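Local structure of polyketide biosynthesis cytochrome P450 PksS (Bacillus subtilis, 4YZR) at residues I125-L130 / S144-L149; E136-M142 / S398-S404. The protein is a heme-dependent cytochrome P450 monooxygenase of the bacillaene pathway that acts on dihydrobacillaene in the biosynthesis of this polyketide antibiotic. All blocks are in the same frame, centred on the assembly; numbering follows the deposited sequence. Where two conformers were deposited one is given.

Contact 1. Residues I125-L130 / S144-L149; sequences IAEQLL and SFASPL
A knob-into-hole contact joins helix 119-133 of this cytochrome P450 to the junction of helix 141-146 and helix 148-158: Leu129 is the knob, and Ser144, Phe145, Pro148 and Leu149 form the hole. The two methyls of Leu129 share the work. CD1 lies 3.7 Å from CB of Leu149, while CD2 turns to the proline ring and sits 4.0 Å from Pro148 CB. Leu129 CB packs at the edge of the Phe145 ring, close to the ring plane. With CG of Phe145 anti to the backbone nitrogen (chi1 -169°), the ring is carried across to the 125-130 helix, where Leu130 meets it too. There CD2 of Leu130 makes an off-centre CH-pi contact, 4.3 Å from the ring centroid and 29° off the normal, and Leu130 CG is 3.8 Å from Phe145 CE1.

One turn earlier on helix 119-133, Ala126 and Ile125 meet Leu149. CD1 of Leu149 reaches Ala126 CB at 3.7 Å, and its branch carbon CG faces Ile125 CG2. Leu130 and Glu127 also face helix 355-372, where Glu127 pairs with Arg372 in a salt bridge, and Leu149 touches both that helix and helix 228-259, so the seam belongs to the packed helical body of the fold. No direct hydrogen bond crosses it. At the Ser144 end a water spans the gap instead, donating to Leu129 O at 2.8 Å and to Ser144 O at 2.7 Å.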
ATOM      1  N   ILE A 125     -11.339 -16.618  -6.162  1.00 12.76           N
ATOM      2  CA  ILE A 125     -11.428 -16.132  -4.756  1.00 11.59           C
ATOM      3  C   ILE A 125     -12.477 -15.129  -4.631  1.00 11.62           C
ATOM      4  O   ILE A 125     -13.344 -15.201  -3.684  1.00 12.53           O
ATOM      5  CB  ILE A 125     -10.056 -15.540  -4.295  1.00 12.25           C
ATOM      6  CG1 ILE A 125      -8.992 -16.616  -4.283  1.00 13.33           C
ATOM      7  CG2 ILE A 125     -10.160 -14.853  -2.948  1.00 13.85           C
ATOM      8  CD1 ILE A 125      -7.597 -16.005  -4.328  1.00 14.40           C
ATOM      9  N   ALA A 126     -12.586 -14.183  -5.498  1.00 11.12           N
ATOM     10  CA  ALA A 126     -13.639 -13.178  -5.447  1.00 12.04           C
ATOM     11  C   ALA A 126     -15.005 -13.797  -5.482  1.00 11.97           C
ATOM     12  O   ALA A 126     -15.877 -13.432  -4.670  1.00 12.73           O
ATOM     13  CB  ALA A 126     -13.526 -12.095  -6.510  1.00 12.37           C
ATOM     14  N   GLU A 127     -15.199 -14.710  -6.403  1.00 11.90           N
ATOM     15  CA  GLU A 127     -16.544 -15.369  -6.519  1.00 13.23           C
ATOM     16  C   GLU A 127     -16.875 -16.174  -5.342  1.00 13.56           C
ATOM     17  O   GLU A 127     -18.057 -16.069  -4.849  1.00 14.70           O
ATOM     18  CB  GLU A 127     -16.595 -16.116  -7.846  1.00 16.99           C
ATOM     19  CG  GLU A 127     -16.527 -15.173  -9.088  1.00 22.29           C
ATOM     20  CD  GLU A 127     -17.511 -13.960  -9.189  1.00 23.99           C
ATOM     21  OE1 GLU A 127     -18.688 -14.126  -8.964  1.00 30.77           O
ATOM     22  OE2 GLU A 127     -17.132 -12.907  -9.700  1.00 28.44           O
ATOM     23  N   GLN A 128     -15.994 -16.829  -4.692  1.00 13.35           N
ATOM     24  CA  GLN A 128     -16.257 -17.550  -3.473  1.00 15.35           C
ATOM     25  C   GLN A 128     -16.624 -16.618  -2.352  1.00 14.55           C
ATOM     26  O   GLN A 128     -17.543 -16.879  -1.550  1.00 14.33           O
ATOM     27  CB  GLN A 128     -15.035 -18.377  -3.023  1.00 18.84           C
ATOM     28  CG  GLN A 128     -15.083 -19.087  -1.698  1.00 26.27           C
ATOM     29  CD  GLN A 128     -14.748 -18.232  -0.459  1.00 31.37           C
ATOM     30  OE1 GLN A 128     -13.603 -17.766  -0.296  1.00 40.35           O
ATOM     31  NE2 GLN A 128     -15.697 -18.119   0.480  1.00 39.02           N
ATOM     32  N   LEU A 129     -15.930 -15.489  -2.220  1.00 12.33           N
ATOM     33  CA  LEU A 129     -16.260 -14.558  -1.157  1.00 12.73           C
ATOM     34  C   LEU A 129     -17.616 -13.954  -1.385  1.00 12.40           C
ATOM     35  O   LEU A 129     -18.429 -13.772  -0.416  1.00 12.80           O
ATOM     36  CB  LEU A 129     -15.204 -13.419  -1.024  1.00 11.46           C
ATOM     37  CG  LEU A 129     -13.843 -13.911  -0.584  1.00 11.30           C
ATOM     38  CD1 LEU A 129     -12.818 -12.822  -0.848  1.00 11.43           C
ATOM     39  CD2 LEU A 129     -13.859 -14.300   0.889  1.00 12.24           C
ATOM     40  N   LEU A 130     -17.949 -13.633  -2.621  1.00 12.27           N
ATOM     41  CA  LEU A 130     -19.250 -13.061  -2.997  1.00 12.44           C
ATOM     42  C   LEU A 130     -20.345 -14.116  -2.727  1.00 14.20           C
ATOM     43  O   LEU A 130     -21.469 -13.676  -2.313  1.00 14.87           O
ATOM     44  CB  LEU A 130     -19.264 -12.557  -4.398  1.00 13.36           C
ATOM     45  CG  LEU A 130     -18.351 -11.318  -4.568  1.00 13.15           C
ATOM     46  CD1 LEU A 130     -18.098 -11.099  -6.015  1.00 16.08           C
ATOM     47  CD2 LEU A 130     -18.900 -10.045  -3.942  1.00 13.62           C
ATOM     48  N   SER A 144     -15.801  -9.112   4.954  1.00 11.57           N
ATOM     49  CA  SER A 144     -16.308 -10.090   4.022  1.00 12.27           C
ATOM     50  C   SER A 144     -15.583 -10.168   2.722  1.00 12.17           C
ATOM     51  O   SER A 144     -15.753 -11.116   2.001  1.00 13.58           O
ATOM     52  CB  SER A 144     -17.798  -9.868   3.782  1.00 13.47           C
ATOM     53  OG  SER A 144     -18.029  -8.700   3.098  1.00 17.34           O
ATOM     54  N   PHE A 145     -14.865  -9.087   2.331  1.00 10.64           N
ATOM     55  CA  PHE A 145     -14.413  -9.044   0.940  1.00 11.60           C
ATOM     56  C   PHE A 145     -13.054  -8.297   0.829  1.00 11.08           C
ATOM     57  O   PHE A 145     -12.081  -8.922   0.337  1.00 10.76           O
ATOM     58  CB  PHE A 145     -15.479  -8.274   0.098  1.00 11.60           C
ATOM     59  CG  PHE A 145     -15.277  -8.364  -1.419  1.00 11.95           C
ATOM     60  CD1 PHE A 145     -15.326  -9.556  -2.055  1.00 13.34           C
ATOM     61  CD2 PHE A 145     -15.105  -7.197  -2.132  1.00 12.22           C
ATOM     62  CE1 PHE A 145     -15.134  -9.647  -3.445  1.00 13.32           C
ATOM     63  CE2 PHE A 145     -14.992  -7.247  -3.501  1.00 14.08           C
ATOM     64  CZ  PHE A 145     -14.973  -8.438  -4.116  1.00 12.94           C
ATOM     65  N   ALA A 146     -12.953  -7.089   1.268  1.00 10.14           N
ATOM     66  CA  ALA A 146     -11.704  -6.267   1.019  1.00  9.91           C
ATOM     67  C   ALA A 146     -10.603  -6.820   1.818  1.00  9.82           C
ATOM     68  O   ALA A 146      -9.452  -6.835   1.311  1.00 10.48           O
ATOM     69  CB  ALA A 146     -11.975  -4.858   1.354  1.00 10.14           C
ATOM     70  N   SER A 147     -10.765  -7.243   3.097  1.00  9.91           N
ATOM     71  CA  SER A 147      -9.669  -7.830   3.871  0.50 10.54           C
ATOM     72  C   SER A 147      -9.300  -9.245   3.433  1.00 11.41           C
ATOM     73  O   SER A 147      -8.127  -9.560   3.225  1.00 11.69           O
ATOM     74  CB  SER A 147      -9.988  -7.756   5.376  0.50 11.82           C
ATOM     75  OG  SER A 147     -10.211  -6.417   5.820  0.50 11.35           O
ATOM     76  N   PRO A 148     -10.264 -10.175   3.217  1.00  9.87           N
ATOM     77  CA  PRO A 148      -9.869 -11.575   2.907  1.00 10.64           C
ATOM     78  C   PRO A 148      -9.305 -11.748   1.547  1.00 10.88           C
ATOM     79  O   PRO A 148      -8.408 -12.528   1.370  1.00 12.40           O
ATOM     80  CB  PRO A 148     -11.154 -12.413   3.117  1.00 12.12           C
ATOM     81  CG  PRO A 148     -12.233 -11.380   3.107  1.00 13.24           C
ATOM     82  CD  PRO A 148     -11.710 -10.091   3.598  1.00 11.49           C
ATOM     83  N   LEU A 149      -9.739 -11.000   0.539  1.00 10.03           N
ATOM     84  CA  LEU A 149      -9.303 -11.275  -0.820  1.00 11.04           C
ATOM     85  C   LEU A 149      -7.788 -11.126  -0.950  1.00  9.20           C
ATOM     86  O   LEU A 149      -7.106 -12.092  -1.362  1.00 10.01           O
ATOM     87  CB  LEU A 149     -10.082 -10.538  -1.866  1.00 11.21           C
ATOM     88  CG  LEU A 149      -9.689 -10.805  -3.310  1.00 12.82           C
ATOM     89  CD1 LEU A 149     -10.880 -10.769  -4.326  1.00 16.16           C
ATOM     90  CD2 LEU A 149      -8.560 -10.003  -3.834  1.00 15.53           C
TER
HETATM   91  O   HOH W   1     -17.358 -13.329   2.144  1.00 14.24           O

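Contact 2. Residues E136-M142 / S398-S404; sequences ENKADIM and SLPVSLS
Asp140 holds CG anti to its own nitrogen (chi1 169°), which swings the carboxylate toward Leu399 and leaves OD1 between two amides. Leu399 N donates to OD1 at 2.8 Å and Met142 N at 2.9 Å, from opposite faces of the carboxylate plane. One oxygen thus N-caps the helix that starts at Ile141 and ties it to the residue preceding strand 400-402; the two donors should help fix the carboxylate's rotation. In Ile141, CG1 lies anti to the carbonyl carbon (chi1 -73°) and meets both methyls of Val401, with CG2 of that valine at 3.7 Å. The two side chains cross at about a right angle, whereas Ile141 and Leu399 run side by side, pointing the same way.

Next to this group, strands 138-140 and 400-402 pair antiparallel, one edge of a three-stranded sheet that strand 377-378 completes beyond 400-402. A small sheet of this kind, built with strands near the C-terminus, recurs in the cytochrome P450 fold. Ala139 and Val401 form the hydrogen-bonded pair: Val401 N approaches Ala139 O almost head-on (C=O...N 173°) at 2.9 Å, and Ala139 N returns a bond to Val401 O. Their side chains lie on the same face of the sheet, where Val401 also touches Leu258 of helix 228-259. Beyond the last bridge, Ile141 N donates to Leu399 O at 2.8 Å.

Past the strands, Leu403 N bonds Asn137 O from well above the carbonyl plane, at 2.8 Å, and Ser404 N adds a weak bond to the same oxygen. A water donates to it as well and is hydrogen-bonded to Ser402 OG. Leu403 CD1 packs on Ala139 CB, while Lys138 folds back so that NZ donates to Asn137 OD1 at 2.9 Å.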
ATOM      1  N   GLU A 136     -26.781 -13.165   2.720  1.00 15.34           N
ATOM      2  CA  GLU A 136     -27.420 -12.108   3.496  1.00 16.18           C
ATOM      3  C   GLU A 136     -27.690 -10.876   2.656  1.00 15.42           C
ATOM      4  O   GLU A 136     -27.201 -10.763   1.526  1.00 15.95           O
ATOM      5  CB  GLU A 136     -26.648 -11.762   4.724  1.00 19.15           C
ATOM      6  CG  GLU A 136     -26.268 -12.934   5.586  1.00 24.01           C
ATOM      7  CD  GLU A 136     -27.471 -13.646   6.216  1.00 32.84           C
ATOM      8  OE1 GLU A 136     -28.673 -13.166   6.187  1.00 33.67           O
ATOM      9  OE2 GLU A 136     -27.206 -14.772   6.727  1.00 34.23           O
ATOM     10  N   ASN A 137     -28.459  -9.899   3.142  1.00 12.81           N
ATOM     11  CA  ASN A 137     -28.725  -8.697   2.412  1.00 13.20           C
ATOM     12  C   ASN A 137     -27.934  -7.469   2.874  1.00 13.68           C
ATOM     13  O   ASN A 137     -28.236  -6.361   2.457  1.00 15.14           O
ATOM     14  CB  ASN A 137     -30.229  -8.367   2.462  1.00 13.76           C
ATOM     15  CG  ASN A 137     -30.700  -8.012   3.825  1.00 12.92           C
ATOM     16  OD1 ASN A 137     -30.051  -7.913   4.813  1.00 13.83           O
ATOM     17  ND2 ASN A 137     -32.070  -7.827   3.875  1.00 14.91           N
ATOM     18  N   LYS A 138     -26.941  -7.749   3.721  1.00 14.38           N
ATOM     19  CA  LYS A 138     -26.055  -6.695   4.248  1.00 15.96           C
ATOM     20  C   LYS A 138     -24.721  -7.344   4.478  1.00 13.78           C
ATOM     21  O   LYS A 138     -24.618  -8.557   4.658  1.00 14.54           O
ATOM     22  CB  LYS A 138     -26.564  -6.104   5.591  1.00 19.29           C
ATOM     23  CG  LYS A 138     -27.838  -5.351   5.623  1.00 26.56           C
ATOM     24  CD  LYS A 138     -28.216  -4.907   7.038  1.00 31.44           C
ATOM     25  CE  LYS A 138     -28.904  -5.936   7.837  1.00 29.94           C
ATOM     26  NZ  LYS A 138     -30.215  -6.242   7.126  1.00 28.27           N
ATOM     27  N   ALA A 139     -23.669  -6.503   4.542  1.00 13.81           N
ATOM     28  CA  ALA A 139     -22.289  -7.012   4.821  1.00 12.35           C
ATOM     29  C   ALA A 139     -21.460  -5.843   5.343  1.00 11.66           C
ATOM     30  O   ALA A 139     -21.721  -4.695   5.120  1.00 13.25           O
ATOM     31  CB  ALA A 139     -21.650  -7.543   3.544  1.00 13.12           C
ATOM     32  N   ASP A 140     -20.417  -6.231   6.054  1.00 12.11           N
ATOM     33  CA  ASP A 140     -19.233  -5.371   6.265  1.00 11.46           C
ATOM     34  C   ASP A 140     -18.243  -5.704   5.176  1.00 11.25           C
ATOM     35  O   ASP A 140     -17.679  -6.817   5.187  1.00 12.72           O
ATOM     36  CB  ASP A 140     -18.679  -5.605   7.655  1.00 12.37           C
ATOM     37  CG  ASP A 140     -17.293  -4.952   7.852  1.00 15.14           C
ATOM     38  OD1 ASP A 140     -16.870  -4.124   7.023  1.00 12.53           O
ATOM     39  OD2 ASP A 140     -16.642  -5.262   8.879  1.00 22.54           O
ATOM     40  N   ILE A 141     -18.111  -4.789   4.237  1.00 10.77           N
ATOM     41  CA  ILE A 141     -17.178  -5.047   3.103  1.00 11.29           C
ATOM     42  C   ILE A 141     -15.768  -5.302   3.564  1.00 11.94           C
ATOM     43  O   ILE A 141     -15.086  -6.109   2.923  1.00 11.65           O
ATOM     44  CB  ILE A 141     -17.192  -3.852   2.144  1.00 11.80           C
ATOM     45  CG1 ILE A 141     -18.528  -3.851   1.362  1.00 13.90           C
ATOM     46  CG2 ILE A 141     -16.019  -3.888   1.136  1.00 13.57           C
ATOM     47  CD1 ILE A 141     -18.696  -4.953   0.345  1.00 15.45           C
ATOM     48  N   MET A 142     -15.323  -4.740   4.659  1.00 10.18           N
ATOM     49  CA  MET A 142     -13.954  -5.067   5.059  1.00 10.82           C
ATOM     50  C   MET A 142     -13.823  -6.496   5.453  1.00 13.74           C
ATOM     51  O   MET A 142     -12.986  -7.224   4.908  1.00 14.13           O
ATOM     52  CB  MET A 142     -13.540  -4.110   6.137  1.00 10.80           C
ATOM     53  CG  MET A 142     -13.633  -2.641   5.717  1.00  9.88           C
ATOM     54  SD  MET A 142     -12.795  -2.221   4.189  1.00 11.65           S
ATOM     55  CE  MET A 142     -11.094  -2.602   4.561  1.00 13.05           C
ATOM     56  N   SER A 398     -14.196  -0.704   9.177  1.00 12.80           N
ATOM     57  CA  SER A 398     -15.384  -1.443   8.715  1.00 13.61           C
ATOM     58  C   SER A 398     -16.056  -0.622   7.692  1.00 12.10           C
ATOM     59  O   SER A 398     -15.877   0.592   7.525  1.00 12.59           O
ATOM     60  CB  SER A 398     -16.327  -1.730   9.908  1.00 15.78           C
ATOM     61  OG  SER A 398     -16.736  -0.540  10.450  1.00 21.76           O
ATOM     62  N   LEU A 399     -16.921  -1.283   6.910  1.00 11.36           N
ATOM     63  CA  LEU A 399     -17.629  -0.664   5.807  1.00 12.80           C
ATOM     64  C   LEU A 399     -19.011  -1.337   5.625  1.00 12.87           C
ATOM     65  O   LEU A 399     -19.160  -2.210   4.780  1.00 12.48           O
ATOM     66  CB  LEU A 399     -16.867  -0.667   4.493  1.00 14.58           C
ATOM     67  CG  LEU A 399     -17.503   0.024   3.290  1.00 15.57           C
ATOM     68  CD1 LEU A 399     -17.897   1.396   3.591  1.00 17.44           C
ATOM     69  CD2 LEU A 399     -16.564   0.044   2.070  1.00 16.02           C
ATOM     70  N   PRO A 400     -19.984  -0.896   6.497  1.00 12.90           N
ATOM     71  CA  PRO A 400     -21.314  -1.497   6.363  1.00 13.45           C
ATOM     72  C   PRO A 400     -22.029  -1.128   5.120  1.00 12.36           C
ATOM     73  O   PRO A 400     -22.108   0.053   4.826  1.00 13.21           O
ATOM     74  CB  PRO A 400     -22.011  -0.985   7.637  1.00 16.14           C
ATOM     75  CG  PRO A 400     -21.028  -0.340   8.531  1.00 17.33           C
ATOM     76  CD  PRO A 400     -19.884   0.035   7.613  1.00 14.56           C
ATOM     77  N   VAL A 401     -22.614  -2.072   4.377  1.00 12.17           N
ATOM     78  CA  VAL A 401     -23.358  -1.854   3.211  1.00 12.64           C
ATOM     79  C   VAL A 401     -24.651  -2.701   3.262  1.00 14.34           C
ATOM     80  O   VAL A 401     -24.742  -3.679   3.949  1.00 14.16           O
ATOM     81  CB  VAL A 401     -22.577  -2.239   1.893  1.00 12.71           C
ATOM     82  CG1 VAL A 401     -21.291  -1.392   1.797  1.00 13.37           C
ATOM     83  CG2 VAL A 401     -22.205  -3.654   1.811  1.00 13.06           C
ATOM     84  N   SER A 402     -25.600  -2.192   2.452  1.00 13.90           N
ATOM     85  CA  SER A 402     -26.807  -2.997   2.103  1.00 15.09           C
ATOM     86  C   SER A 402     -26.519  -3.596   0.780  1.00 16.12           C
ATOM     87  O   SER A 402     -26.035  -2.917  -0.141  1.00 16.02           O
ATOM     88  CB  SER A 402     -27.974  -2.032   2.053  1.00 17.25           C
ATOM     89  OG  SER A 402     -29.068  -2.734   1.492  1.00 24.27           O
ATOM     90  N   LEU A 403     -26.748  -4.881   0.616  1.00 15.88           N
ATOM     91  CA  LEU A 403     -26.516  -5.582  -0.625  1.00 16.65           C
ATOM     92  C   LEU A 403     -27.740  -5.705  -1.501  1.00 20.00           C
ATOM     93  O   LEU A 403     -27.583  -5.806  -2.701  1.00 25.48           O
ATOM     94  CB  LEU A 403     -25.949  -6.975  -0.360  1.00 18.09           C
ATOM     95  CG  LEU A 403     -24.640  -7.102   0.391  1.00 17.34           C
ATOM     96  CD1 LEU A 403     -24.304  -8.510   0.755  1.00 16.60           C
ATOM     97  CD2 LEU A 403     -23.445  -6.473  -0.367  1.00 16.84           C
ATOM     98  N   SER A 404     -28.900  -5.908  -0.890  1.00 21.16           N
ATOM     99  CA  SER A 404     -30.213  -6.228  -1.534  1.00 24.93           C
ATOM    100  C   SER A 404     -31.305  -5.941  -0.518  1.00 21.92           C
ATOM    101  O   SER A 404     -31.066  -5.610   0.588  1.00 20.86           O
ATOM    102  CB  SER A 404     -30.183  -7.701  -1.972  1.00 27.62           C
ATOM    103  OG  SER A 404     -30.247  -8.590  -0.863  1.00 25.34           O
TER
HETATM  104  O   HOH W   2     -28.112 -10.420  -1.126  1.00 23.98           O
HETATM  105  O   HOH W   3     -30.043  -4.581   3.457  1.00 33.17           O

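Overall arrangement
Contacts 1 and 2 have centres 12 Å apart, on the same side of the chain's centre, and share helix 141-146. Their segments alternate along the chain: 125-130, 136-142 and 144-149 follow one another, and 398-404, near the C-terminus, follows about 250 residues later. Helix 119-133 leads into strand 138-140, and the chain then doubles back through helix 141-146 to pack on the helix it left. Probable backbone hydrogen bonds from Ala146 N to Ile141 O and from Ser147 N to Met142 O connect the two contacts. Contact 2 joins the C-terminal end of the chain to the start of helix 141-146, and contact 1 packs that region on helix 119-133.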